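Local coordinates for protein acyl-CoA dehydrogenase (Thermus thermophilus, PDB 2Z1Q) that probably oxidises saturated acyl-CoA thioesters to their 2,3-dehydroacyl-CoA products with the help of a bound FAD cofactor, at residues R511-Q522 with T549-R560. Residues are numbered along the deposited sequence; the frame is centred on the assembly and turned at random.
Unlike the reference sequence in segment 549-560: G554 (reference Val).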
loop_
_atom_site.group_PDB
_atom_site.type_symbol
_atom_site.label_atom_id
_atom_site.label_comp_id
_atom_site.label_asym_id
_atom_site.label_seq_id
_atom_site.Cartn_x
_atom_site.Cartn_y
_atom_site.Cartn_z
ATOM N N ARG B 511 19.812 -7.950 11.837
ATOM C CA ARG B 511 20.385 -6.631 12.130
ATOM C C ARG B 511 19.644 -5.519 11.383
ATOM O O ARG B 511 19.389 -4.449 11.931
ATOM C CB ARG B 511 21.889 -6.634 11.781
ATOM C CG ARG B 511 22.688 -5.409 12.225
ATOM C CD ARG B 511 24.193 -5.656 12.079
ATOM N NE ARG B 511 24.601 -6.813 12.871
ATOM C CZ ARG B 511 25.131 -7.925 12.370
ATOM N NH1 ARG B 511 25.456 -8.924 13.182
ATOM N NH2 ARG B 511 25.344 -8.037 11.063
ATOM N N ILE B 512 19.297 -5.789 10.132
ATOM C CA ILE B 512 18.569 -4.845 9.301
ATOM C C ILE B 512 17.217 -4.511 9.927
ATOM O O ILE B 512 16.791 -3.354 9.940
ATOM C CB ILE B 512 18.364 -5.458 7.903
ATOM C CG1 ILE B 512 19.682 -5.399 7.131
ATOM C CG2 ILE B 512 17.223 -4.767 7.168
ATOM C CD1 ILE B 512 19.626 -6.126 5.822
ATOM N N TYR B 513 16.559 -5.530 10.466
ATOM C CA TYR B 513 15.248 -5.375 11.082
ATOM C C TYR B 513 15.354 -4.652 12.424
ATOM O O TYR B 513 14.577 -3.730 12.718
ATOM C CB TYR B 513 14.603 -6.757 11.266
ATOM C CG TYR B 513 13.195 -6.686 11.781
ATOM C CD1 TYR B 513 12.124 -6.574 10.897
ATOM C CD2 TYR B 513 12.933 -6.622 13.148
ATOM C CE1 TYR B 513 10.836 -6.391 11.352
ATOM C CE2 TYR B 513 11.629 -6.432 13.622
ATOM C CZ TYR B 513 10.587 -6.311 12.705
ATOM O OH TYR B 513 9.297 -6.040 13.088
ATOM N N LEU B 514 16.321 -5.076 13.229
ATOM C CA LEU B 514 16.570 -4.495 14.543
ATOM C C LEU B 514 16.807 -2.976 14.491
ATOM O O LEU B 514 16.136 -2.210 15.192
ATOM C CB LEU B 514 17.777 -5.187 15.183
ATOM C CG LEU B 514 18.279 -4.594 16.499
ATOM C CD1 LEU B 514 17.135 -4.565 17.489
ATOM C CD2 LEU B 514 19.443 -5.411 17.045
ATOM N N ALA B 515 17.760 -2.541 13.666
ATOM C CA ALA B 515 18.078 -1.117 13.539
ATOM C C ALA B 515 16.828 -0.290 13.251
ATOM O O ALA B 515 16.550 0.700 13.932
ATOM C CB ALA B 515 19.107 -0.899 12.429
ATOM N N GLN B 516 16.076 -0.698 12.235
ATOM C CA GLN B 516 14.863 0.016 11.869
ATOM C C GLN B 516 13.808 -0.009 12.965
ATOM O O GLN B 516 13.115 0.982 13.182
ATOM C CB GLN B 516 14.311 -0.566 10.575
ATOM C CG GLN B 516 15.195 -0.267 9.387
ATOM C CD GLN B 516 14.720 -0.935 8.121
ATOM O OE1 GLN B 516 14.740 -2.162 7.999
ATOM N NE2 GLN B 516 14.281 -0.131 7.168
ATOM N N ALA B 517 13.692 -1.135 13.663
ATOM C CA ALA B 517 12.724 -1.260 14.746
ATOM C C ALA B 517 13.039 -0.268 15.864
ATOM O O ALA B 517 12.126 0.282 16.492
ATOM C CB ALA B 517 12.734 -2.681 15.295
ATOM N N LEU B 518 14.325 -0.046 16.125
ATOM C CA LEU B 518 14.702 0.890 17.176
ATOM C C LEU B 518 14.310 2.304 16.787
ATOM O O LEU B 518 13.866 3.079 17.625
ATOM C CB LEU B 518 16.207 0.816 17.479
ATOM C CG LEU B 518 16.593 -0.033 18.699
ATOM C CD1 LEU B 518 16.144 -1.457 18.475
ATOM C CD2 LEU B 518 18.096 0.011 18.937
ATOM N N ASP B 519 14.451 2.639 15.510
ATOM C CA ASP B 519 14.091 3.977 15.063
ATOM C C ASP B 519 12.601 4.232 15.211
ATOM O O ASP B 519 12.191 5.312 15.633
ATOM C CB ASP B 519 14.470 4.187 13.604
ATOM C CG ASP B 519 15.950 4.088 13.369
ATOM O OD1 ASP B 519 16.734 4.357 14.310
ATOM O OD2 ASP B 519 16.323 3.747 12.232
ATOM N N ARG B 520 11.814 3.225 14.838
ATOM C CA ARG B 520 10.361 3.289 14.910
ATOM C C ARG B 520 9.929 3.367 16.370
ATOM O O ARG B 520 8.926 4.003 16.692
ATOM C CB ARG B 520 9.754 2.031 14.261
ATOM C CG ARG B 520 8.801 2.310 13.114
ATOM C CD ARG B 520 9.104 1.395 11.953
ATOM N NE ARG B 520 9.232 0.002 12.379
ATOM C CZ ARG B 520 10.005 -0.892 11.768
ATOM N NH1 ARG B 520 10.717 -0.542 10.708
ATOM N NH2 ARG B 520 10.086 -2.137 12.228
ATOM N N ALA B 521 10.692 2.717 17.246
ATOM C CA ALA B 521 10.391 2.732 18.675
ATOM C C ALA B 521 10.567 4.139 19.235
ATOM O O ALA B 521 9.705 4.633 19.962
ATOM C CB ALA B 521 11.306 1.756 19.421
ATOM N N GLN B 522 11.680 4.788 18.898
ATOM C CA GLN B 522 11.916 6.134 19.408
ATOM C C GLN B 522 10.836 7.089 18.911
ATOM O O GLN B 522 10.201 7.774 19.711
ATOM C CB GLN B 522 13.302 6.648 18.998
ATOM C CG GLN B 522 13.672 7.982 19.651
ATOM C CD GLN B 522 15.150 8.318 19.565
ATOM O OE1 GLN B 522 15.993 7.625 20.144
ATOM N NE2 GLN B 522 15.471 9.384 18.840
ATOM N N THR B 549 16.436 3.471 23.387
ATOM C CA THR B 549 16.429 3.199 21.954
ATOM C C THR B 549 17.743 3.648 21.313
ATOM O O THR B 549 17.889 3.656 20.094
ATOM C CB THR B 549 15.237 3.904 21.262
ATOM O OG1 THR B 549 15.260 5.308 21.545
ATOM C CG2 THR B 549 13.929 3.325 21.764
ATOM N N LYS B 550 18.706 4.008 22.153
ATOM C CA LYS B 550 20.008 4.456 21.675
ATOM C C LYS B 550 20.732 3.300 20.992
ATOM O O LYS B 550 20.756 2.179 21.504
ATOM C CB LYS B 550 20.845 4.976 22.855
ATOM C CG LYS B 550 21.450 6.377 22.648
ATOM C CD LYS B 550 20.373 7.463 22.438
ATOM C CE LYS B 550 20.988 8.851 22.198
ATOM N NZ LYS B 550 19.960 9.927 22.008
ATOM N N ARG B 551 21.313 3.567 19.829
ATOM C CA ARG B 551 22.043 2.537 19.101
ATOM C C ARG B 551 23.164 3.154 18.288
ATOM O O ARG B 551 23.220 4.369 18.102
ATOM C CB ARG B 551 21.110 1.774 18.160
ATOM C CG ARG B 551 20.595 2.603 16.982
ATOM C CD ARG B 551 19.569 1.826 16.172
ATOM N NE ARG B 551 19.158 2.503 14.941
ATOM C CZ ARG B 551 19.950 2.683 13.885
ATOM N NH1 ARG B 551 21.203 2.238 13.904
ATOM N NH2 ARG B 551 19.487 3.286 12.795
ATOM N N GLU B 552 24.058 2.298 17.810
ATOM C CA GLU B 552 25.177 2.737 16.994
ATOM C C GLU B 552 24.809 2.588 15.521
ATOM O O GLU B 552 24.355 1.533 15.086
ATOM C CB GLU B 552 26.429 1.918 17.329
ATOM C CG GLU B 552 27.058 2.293 18.667
ATOM C CD GLU B 552 27.445 3.766 18.733
ATOM O OE1 GLU B 552 26.995 4.463 19.667
ATOM O OE2 GLU B 552 28.193 4.232 17.847
ATOM N N PRO B 553 24.983 3.664 14.738
ATOM C CA PRO B 553 24.670 3.670 13.305
ATOM C C PRO B 553 25.150 2.421 12.553
ATOM O O PRO B 553 26.320 2.060 12.614
ATOM C CB PRO B 553 25.347 4.953 12.822
ATOM C CG PRO B 553 25.178 5.875 14.011
ATOM C CD PRO B 553 25.532 4.965 15.169
ATOM N N GLY B 554 24.228 1.754 11.862
ATOM C CA GLY B 554 24.570 0.570 11.091
ATOM C C GLY B 554 24.538 0.928 9.616
ATOM O O GLY B 554 23.820 1.844 9.226
ATOM N N ASP B 555 25.315 0.229 8.795
ATOM C CA ASP B 555 25.356 0.506 7.356
ATOM C C ASP B 555 24.279 -0.310 6.654
ATOM O O ASP B 555 24.559 -1.398 6.141
ATOM C CB ASP B 555 26.724 0.127 6.789
ATOM C CG ASP B 555 26.933 0.618 5.364
ATOM O OD1 ASP B 555 25.958 1.037 4.700
ATOM O OD2 ASP B 555 28.093 0.572 4.905
ATOM N N LEU B 556 23.056 0.216 6.639
ATOM C CA LEU B 556 21.934 -0.475 6.014
ATOM C C LEU B 556 22.154 -0.646 4.518
ATOM O O LEU B 556 21.714 -1.627 3.920
ATOM C CB LEU B 556 20.629 0.292 6.283
ATOM C CG LEU B 556 20.208 0.463 7.752
ATOM C CD1 LEU B 556 18.837 1.134 7.822
ATOM C CD2 LEU B 556 20.154 -0.891 8.441
ATOM N N VAL B 557 22.839 0.302 3.902
ATOM C CA VAL B 557 23.091 0.187 2.485
ATOM C C VAL B 557 23.866 -1.100 2.233
ATOM O O VAL B 557 23.447 -1.940 1.427
ATOM C CB VAL B 557 23.881 1.377 1.992
ATOM C CG1 VAL B 557 24.030 1.312 0.480
ATOM C CG2 VAL B 557 23.180 2.651 2.422
ATOM N N ALA B 558 24.982 -1.262 2.942
ATOM C CA ALA B 558 25.820 -2.445 2.801
ATOM C C ALA B 558 25.044 -3.711 3.124
ATOM O O ALA B 558 25.033 -4.657 2.343
ATOM C CB ALA B 558 27.043 -2.346 3.721
ATOM N N LEU B 559 24.389 -3.728 4.276
ATOM C CA LEU B 559 23.658 -4.921 4.681
ATOM C C LEU B 559 22.522 -5.302 3.735
ATOM O O LEU B 559 22.380 -6.474 3.391
ATOM C CB LEU B 559 23.138 -4.774 6.123
ATOM C CG LEU B 559 24.199 -4.641 7.232
ATOM C CD1 LEU B 559 23.514 -4.555 8.592
ATOM C CD2 LEU B 559 25.131 -5.834 7.219
ATOM N N ARG B 560 21.719 -4.334 3.307
ATOM C CA ARG B 560 20.635 -4.659 2.397
ATOM C C ARG B 560 21.213 -5.188 1.093
ATOM O O ARG B 560 20.726 -6.179 0.557
ATOM C CB ARG B 560 19.761 -3.433 2.127
ATOM C CG ARG B 560 18.885 -3.011 3.305
ATOM C CD ARG B 560 17.733 -2.185 2.769
ATOM N NE ARG B 560 16.870 -1.620 3.802
ATOM C CZ ARG B 560 17.023 -0.412 4.345
ATOM N NH1 ARG B 560 18.015 0.386 3.964
ATOM N NH2 ARG B 560 16.166 0.012 5.260
HETATM O O HOH W 1 17.401 4.936 17.285
#
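R551 meets D519 because its CG sits between the backbone N and the carbonyl carbon (chi1 69°) and the chain then runs straight to NE. D519 has its CG beside the backbone N (chi1 -63°), which brings the carboxylate near the loop. The guanidinium grips it side-on with two nitrogens. R551 NE donates to D519 OD1 at 3.1 Å, from above the carboxylate plane. R551 NH2 donates to the syn lone pair of D519 OD2 at 3.2 Å, the straighter bond of the two. A515 CB lies over the centre of one guanidinium face, 3.9 Å above its plane. The aliphatic part of R551 rests on L518, with R551 CB 3.6 Å from L518 CD2. With an alanine here, the D519 carboxylate would probably lose its charged mate, and L518 the cover of the CG and CD methylenes. A water donates to both D519 OD1 and T549 O, bridging helix and loop. T549 CG2 packs against A521 CB. At the other end, I512 CG1 lies 3.7 Å from L559 CB, the two side chains alongside and pointing opposite ways. L559 CD1 reaches R511 CD at 3.7 Å, and L556 CD2 touches A515 CB. D555 is the N-cap of helix 556-570, accepting from A558 N. This is structural packing in the C-terminal helical region, away from the FAD site. The first turn, 556-560, runs at 146° to segment 511-522, roughly antiparallel. R511 forms a salt bridge with E446 and R560 one with E308. Helix 300-331 packs on I512, helix 445-468 touches A521, T549 and R551, and L556 meets S527 of the second subunit.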